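Local coordinates for protein putative HTH-type transcriptional regulator PH0061 (Pyrococcus horikoshii, PDB 2DBB) that probably binds DNA sequence-specifically through a helix-turn-helix domain, as a transcriptional regulator of the AsnC family, at the interface of chains A and B. Numbering follows the deposited sequence. Chains: chain A/B, Putative HTH-type transcriptional regulator PH0061.

Contact 1: the interface of chains A and B. Residues chain A 99, 101, 105, 108; chain B 71, 110, 140, 142.
A:Glu99 and B:Arg110 reach each other through contrasting torsions: the glutamate CG stands opposite its own carbonyl carbon (chi1 -66°) with the chain extended beyond, whereas the arginine runs out straight with CG opposite the backbone N and then turns at chi3 (-66°), which presents the end of its guanidinium. The two side chains meet from opposite directions in a two-pronged salt bridge. B:Arg110 NH1 donates to carboxylate OE2 of A:Glu99 at 2.7 Å, on the syn lone pair. NH2 of the same arginine gives A:Glu99 OE1 an almost straight bond of 2.8 Å, which leaves the carboxylate plane by 31°. The two flat groups are therefore twisted, not coplanar, and B:Ile71 CD1 of the arginine's own chain lies over the rim of one guanidinium face. Replacing A:Glu99 by an alanine is likely to leave the B:Arg110 guanidinium without this carboxylate and freer to turn.

Next to this pair the contact is aliphatic. The CD1 methyl of A:Ile108 lies 3.7 Å from B:Ile71 CG1 and 3.8 Å from CG2 of B:Ile140, and so packs against both isoleucines. CG2 of B:Ile140 also approaches A:Gly101 CA at 3.9 Å, and CG2 of B:Ile142 touches the A:Glu99 CB methylene at 3.7 Å, the two side chains crossing nearly at right angles. In the fold, strand 95-102 of chain A pairs antiparallel with B strand 136-142 at A:Gly101 and B:Ile142, while A:Ile108, on strand 107-114, packs against B strands 67-76 and 136-142.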
# COMPACT_ATOMS: atom_id res chain seq x y z
N GLU A 99 -3.14 10.18 -3.99
CA GLU A 99 -3.45 9.84 -5.36
C GLU A 99 -4.47 10.77 -5.95
O GLU A 99 -5.39 11.22 -5.27
CB GLU A 99 -3.97 8.40 -5.41
CG GLU A 99 -2.93 7.35 -5.03
CD GLU A 99 -3.56 6.00 -4.73
OE1 GLU A 99 -4.27 5.88 -3.70
OE2 GLU A 99 -3.36 5.06 -5.53
N GLY A 101 -7.47 11.20 -8.53
CA GLY A 101 -8.41 10.26 -9.12
C GLY A 101 -9.51 10.88 -9.94
O GLY A 101 -9.69 12.10 -9.94
N TYR A 105 -14.64 11.48 -6.11
CA TYR A 105 -13.59 12.18 -5.37
C TYR A 105 -12.36 12.21 -6.27
O TYR A 105 -12.08 11.25 -6.99
CB TYR A 105 -13.27 11.42 -4.07
CG TYR A 105 -14.47 11.25 -3.17
CD1 TYR A 105 -14.92 12.29 -2.37
CD2 TYR A 105 -15.18 10.05 -3.16
CE1 TYR A 105 -16.06 12.16 -1.58
CE2 TYR A 105 -16.32 9.90 -2.38
CZ TYR A 105 -16.75 10.96 -1.59
OH TYR A 105 -17.89 10.82 -0.83
N ILE A 108 -7.41 11.00 -3.03
CA ILE A 108 -7.53 9.99 -2.00
C ILE A 108 -6.21 9.96 -1.24
O ILE A 108 -5.13 9.87 -1.83
CB ILE A 108 -7.87 8.62 -2.61
CG1 ILE A 108 -9.21 8.72 -3.34
CG2 ILE A 108 -7.95 7.56 -1.53
CD1 ILE A 108 -9.71 7.41 -3.94
N ILE B 71 -9.83 2.60 -6.93
CA ILE B 71 -10.23 2.46 -5.55
C ILE B 71 -11.74 2.27 -5.59
O ILE B 71 -12.44 3.02 -6.26
CB ILE B 71 -9.92 3.73 -4.72
CG1 ILE B 71 -8.41 3.98 -4.67
CG2 ILE B 71 -10.48 3.57 -3.32
CD1 ILE B 71 -7.62 2.94 -3.90
N ARG B 110 -8.74 -1.72 -3.07
CA ARG B 110 -7.83 -1.22 -4.08
C ARG B 110 -7.65 -2.34 -5.10
O ARG B 110 -7.41 -3.49 -4.74
CB ARG B 110 -6.46 -0.85 -3.50
CG ARG B 110 -5.46 -0.45 -4.59
CD ARG B 110 -4.05 -0.19 -4.04
NE ARG B 110 -4.00 0.98 -3.17
CZ ARG B 110 -4.04 2.24 -3.59
NH1 ARG B 110 -4.12 2.51 -4.89
NH2 ARG B 110 -3.99 3.24 -2.72
N ILE B 140 -13.22 4.84 -8.15
CA ILE B 140 -12.35 5.97 -8.44
C ILE B 140 -11.15 5.47 -9.24
O ILE B 140 -10.38 4.65 -8.76
CB ILE B 140 -11.78 6.63 -7.15
CG1 ILE B 140 -12.91 6.95 -6.17
CG2 ILE B 140 -11.00 7.89 -7.52
CD1 ILE B 140 -13.94 7.92 -6.71
N ILE B 142 -7.55 5.85 -10.63
CA ILE B 142 -6.39 6.64 -10.21
C ILE B 142 -5.54 7.08 -11.40
O ILE B 142 -4.86 6.27 -12.01
CB ILE B 142 -5.51 5.86 -9.22
CG1 ILE B 142 -6.35 5.43 -8.00
CG2 ILE B 142 -4.35 6.75 -8.74
CD1 ILE B 142 -7.02 6.59 -7.26

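Contact 2: the interface of chains A and B. Residues chain A 98-100; chain B 69, 142-145.
Backbone pairing joins A:Lys100 to B:Glu144, where the two chains run antiparallel. A:Lys100 N donates to B:Glu144 O at 2.8 Å, in the carbonyl plane. The return bond, from B:Glu144 N to A:Lys100 O, is weak at 3.3 Å, and the same carbonyl receives a further weak bond from B:Ser143 N. Antiparallel pairing continues to A:Glu99 and B:Val145.

The charged contact is looser. The side chains of A:Lys100 and B:Glu144 run alongside each other in the same direction, and the ammonium NZ of the lysine forms a salt bridge of 3.3 Å with carboxylate OE2 of B:Glu144. The lysine chain leaves with CG opposite the backbone N (chi1 -177°) and bends at chi3 (-62°), keeping its outer part beside the glutamate.

Van der Waals contact accompanies both. A:Lys100 CD packs 3.8 Å from B:Glu144 CD, while CG2 of B:Ile142 comes within 3.5 Å of the A:Lys100 carbonyl O. The ring of B:Tyr69 stands nearly perpendicular to the A:Glu99 carboxylate, its CD2 3.5 Å from OE2.

By pairing strand 95-102 of one chain with residues 142-145 of the other, the site extends beta structure across the subunit boundary and is likely to contribute to holding the two-fold symmetric pair together, as expected for an AsnC-family dimer.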
# COMPACT_ATOMS: atom_id res chain seq x y z
N VAL A 98 -0.85 9.44 -1.58
CA VAL A 98 -1.66 10.51 -2.12
C VAL A 98 -1.88 10.15 -3.57
O VAL A 98 -0.94 9.86 -4.30
CB VAL A 98 -0.94 11.87 -2.03
CG1 VAL A 98 -1.80 12.96 -2.64
CG2 VAL A 98 -0.62 12.19 -0.58
N GLU A 99 -3.14 10.18 -3.99
CA GLU A 99 -3.45 9.84 -5.36
C GLU A 99 -4.47 10.77 -5.95
O GLU A 99 -5.39 11.22 -5.27
CB GLU A 99 -3.97 8.40 -5.41
CG GLU A 99 -2.93 7.35 -5.03
CD GLU A 99 -3.56 6.00 -4.73
OE1 GLU A 99 -4.27 5.88 -3.70
OE2 GLU A 99 -3.36 5.06 -5.53
N LYS A 100 -4.29 11.08 -7.23
CA LYS A 100 -5.24 11.93 -7.93
C LYS A 100 -6.18 10.94 -8.58
O LYS A 100 -5.72 9.93 -9.12
CB LYS A 100 -4.54 12.78 -9.00
CG LYS A 100 -5.49 13.75 -9.70
CD LYS A 100 -4.77 14.66 -10.69
CE LYS A 100 -3.75 15.56 -9.98
NZ LYS A 100 -3.07 16.49 -10.92
N TYR B 69 -4.30 2.05 -10.91
CA TYR B 69 -5.06 1.70 -9.72
C TYR B 69 -6.49 2.19 -9.83
O TYR B 69 -6.80 3.12 -10.58
CB TYR B 69 -4.47 2.34 -8.46
CG TYR B 69 -3.26 1.67 -7.88
CD1 TYR B 69 -3.24 0.29 -7.67
CD2 TYR B 69 -2.15 2.41 -7.47
CE1 TYR B 69 -2.14 -0.33 -7.07
CE2 TYR B 69 -1.05 1.80 -6.88
CZ TYR B 69 -1.05 0.42 -6.67
OH TYR B 69 0.02 -0.19 -6.06
N ILE B 142 -7.55 5.85 -10.63
CA ILE B 142 -6.39 6.64 -10.21
C ILE B 142 -5.54 7.08 -11.40
O ILE B 142 -4.86 6.27 -12.01
CB ILE B 142 -5.51 5.86 -9.22
CG1 ILE B 142 -6.35 5.43 -8.00
CG2 ILE B 142 -4.35 6.75 -8.74
CD1 ILE B 142 -7.02 6.59 -7.26
N SER B 143 -5.59 8.37 -11.71
CA SER B 143 -4.83 8.90 -12.84
C SER B 143 -3.38 9.18 -12.46
O SER B 143 -2.50 9.18 -13.31
CB SER B 143 -5.49 10.17 -13.36
OG SER B 143 -5.65 11.12 -12.32
N GLU B 144 -3.13 9.42 -11.17
CA GLU B 144 -1.78 9.70 -10.72
C GLU B 144 -1.50 9.26 -9.29
O GLU B 144 -2.30 9.51 -8.39
CB GLU B 144 -1.48 11.20 -10.82
CG GLU B 144 -1.54 11.79 -12.22
CD GLU B 144 -1.54 13.31 -12.21
OE1 GLU B 144 -0.65 13.91 -11.57
OE2 GLU B 144 -2.44 13.91 -12.84
N VAL B 145 -0.36 8.62 -9.09
CA VAL B 145 0.06 8.21 -7.76
C VAL B 145 1.19 9.19 -7.42
O VAL B 145 2.26 9.15 -8.01
CB VAL B 145 0.61 6.77 -7.75
CG1 VAL B 145 1.19 6.44 -6.36
CG2 VAL B 145 -0.51 5.78 -8.10

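Contact 3: the interface of chains A and B. Residues chain A 55-57; chain B 19-20, 149.
A:Thr57 meets B:Ser19 where strand 53-60, within the AsnC-type helix-turn-helix region of chain A, passes the loop at B:Ser19 and B:Glu20, in the matching region of chain B. The threonine hydroxyl OG1 donates to the backbone carbonyl O of B:Ser19 at 2.5 Å, a length doubtful in detail, and arrives well to the side of the C=O direction, with an angle of 114° at the oxygen. Its chi1 of -172° sets OG1 opposite the backbone N, turned towards that carbonyl.

Alongside, the aliphatic part of A:Lys55 lies along the same loop: CG lies 3.5 Å from B:Glu20 O, and CD 3.6 Å from B:Ser19 O. The chain bends at chi3 (-59°), carrying the ammonium NZ to 3.4 Å from carboxylate OE1 of B:Glu20. This is a long salt bridge, weak as a hydrogen bond, between side chains that cross at a slant.

Water fills out the next shell. Water 2 is linked to A:Lys55 NZ at 3.1 Å and also to OE2 of both B:Glu20 and B:Glu149, connecting the lysine to two acidic side chains. The B:Glu149 carboxylate stays 4.1 Å from NZ through its OE2, so it meets the lysine by way of this water, and its negative charge would probably also favour the ammonium form. Water 1 sits between the backbones, bonded to A:Phe56 N and, at 2.6 Å, to B:Glu20 O, bridging strand 53-60 of chain A to the loop residue B:Glu20.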
# COMPACT_ATOMS: atom_id res chain seq x y z
N LYS A 55 11.38 0.87 -4.57
CA LYS A 55 11.80 0.55 -3.22
C LYS A 55 11.61 -0.90 -2.80
O LYS A 55 10.68 -1.59 -3.25
CB LYS A 55 11.04 1.48 -2.27
CG LYS A 55 11.40 1.38 -0.81
CD LYS A 55 10.59 2.40 -0.01
CE LYS A 55 10.85 3.82 -0.50
NZ LYS A 55 10.00 4.82 0.21
N PHE A 56 12.53 -1.37 -1.96
CA PHE A 56 12.46 -2.71 -1.39
C PHE A 56 11.97 -2.41 0.01
O PHE A 56 12.67 -1.79 0.80
CB PHE A 56 13.86 -3.34 -1.36
CG PHE A 56 14.36 -3.74 -2.72
CD1 PHE A 56 13.90 -4.90 -3.33
CD2 PHE A 56 15.26 -2.92 -3.41
CE1 PHE A 56 14.32 -5.24 -4.62
CE2 PHE A 56 15.68 -3.26 -4.70
CZ PHE A 56 15.21 -4.42 -5.31
N THR A 57 10.74 -2.82 0.30
CA THR A 57 10.12 -2.54 1.59
C THR A 57 9.47 -3.78 2.21
O THR A 57 9.70 -4.90 1.77
CB THR A 57 9.05 -1.41 1.41
OG1 THR A 57 8.56 -0.98 2.68
CG2 THR A 57 7.88 -1.91 0.56
N SER B 19 11.57 -1.04 6.05
CA SER B 19 10.54 -0.49 5.19
C SER B 19 11.14 0.38 4.08
O SER B 19 10.49 0.61 3.06
CB SER B 19 9.52 0.31 6.01
OG SER B 19 10.09 1.45 6.61
N GLU B 20 12.38 0.85 4.28
CA GLU B 20 13.06 1.68 3.29
C GLU B 20 13.98 0.83 2.41
O GLU B 20 14.20 1.14 1.24
CB GLU B 20 13.89 2.78 3.96
CG GLU B 20 13.09 3.91 4.60
CD GLU B 20 12.21 4.68 3.61
OE1 GLU B 20 12.58 4.78 2.41
OE2 GLU B 20 11.16 5.20 4.03
N GLU B 149 3.61 4.93 0.35
CA GLU B 149 4.45 4.25 1.33
C GLU B 149 3.53 3.39 2.18
O GLU B 149 2.32 3.60 2.18
CB GLU B 149 5.15 5.23 2.28
CG GLU B 149 5.91 6.36 1.63
CD GLU B 149 6.64 7.20 2.67
OE1 GLU B 149 6.02 7.53 3.70
OE2 GLU B 149 7.83 7.52 2.45
O HOH W 1 14.79 0.11 -1.06
O HOH W 2 10.68 7.15 2.07

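Contacts 1 and 2 are neighbours, with C-alpha centres about 6 Å apart, and share A:Glu99 and B:Ile142; both draw on strand 95-102 of chain A and the stretch around strand 136-142 of chain B. Contact 3 lies about 22 Å from contact 1 and 19 Å from contact 2, and involves strand 53-60 of chain A and the loop at residues 19-20 of chain B. The chains thus meet both through their beta-sheet regions and near their helix-turn-helix regions. As the two-fold axis repeats every contact, this arrangement probably fixes how the two DNA-binding regions are placed relative to each other, if the deposited dimer is the functional one.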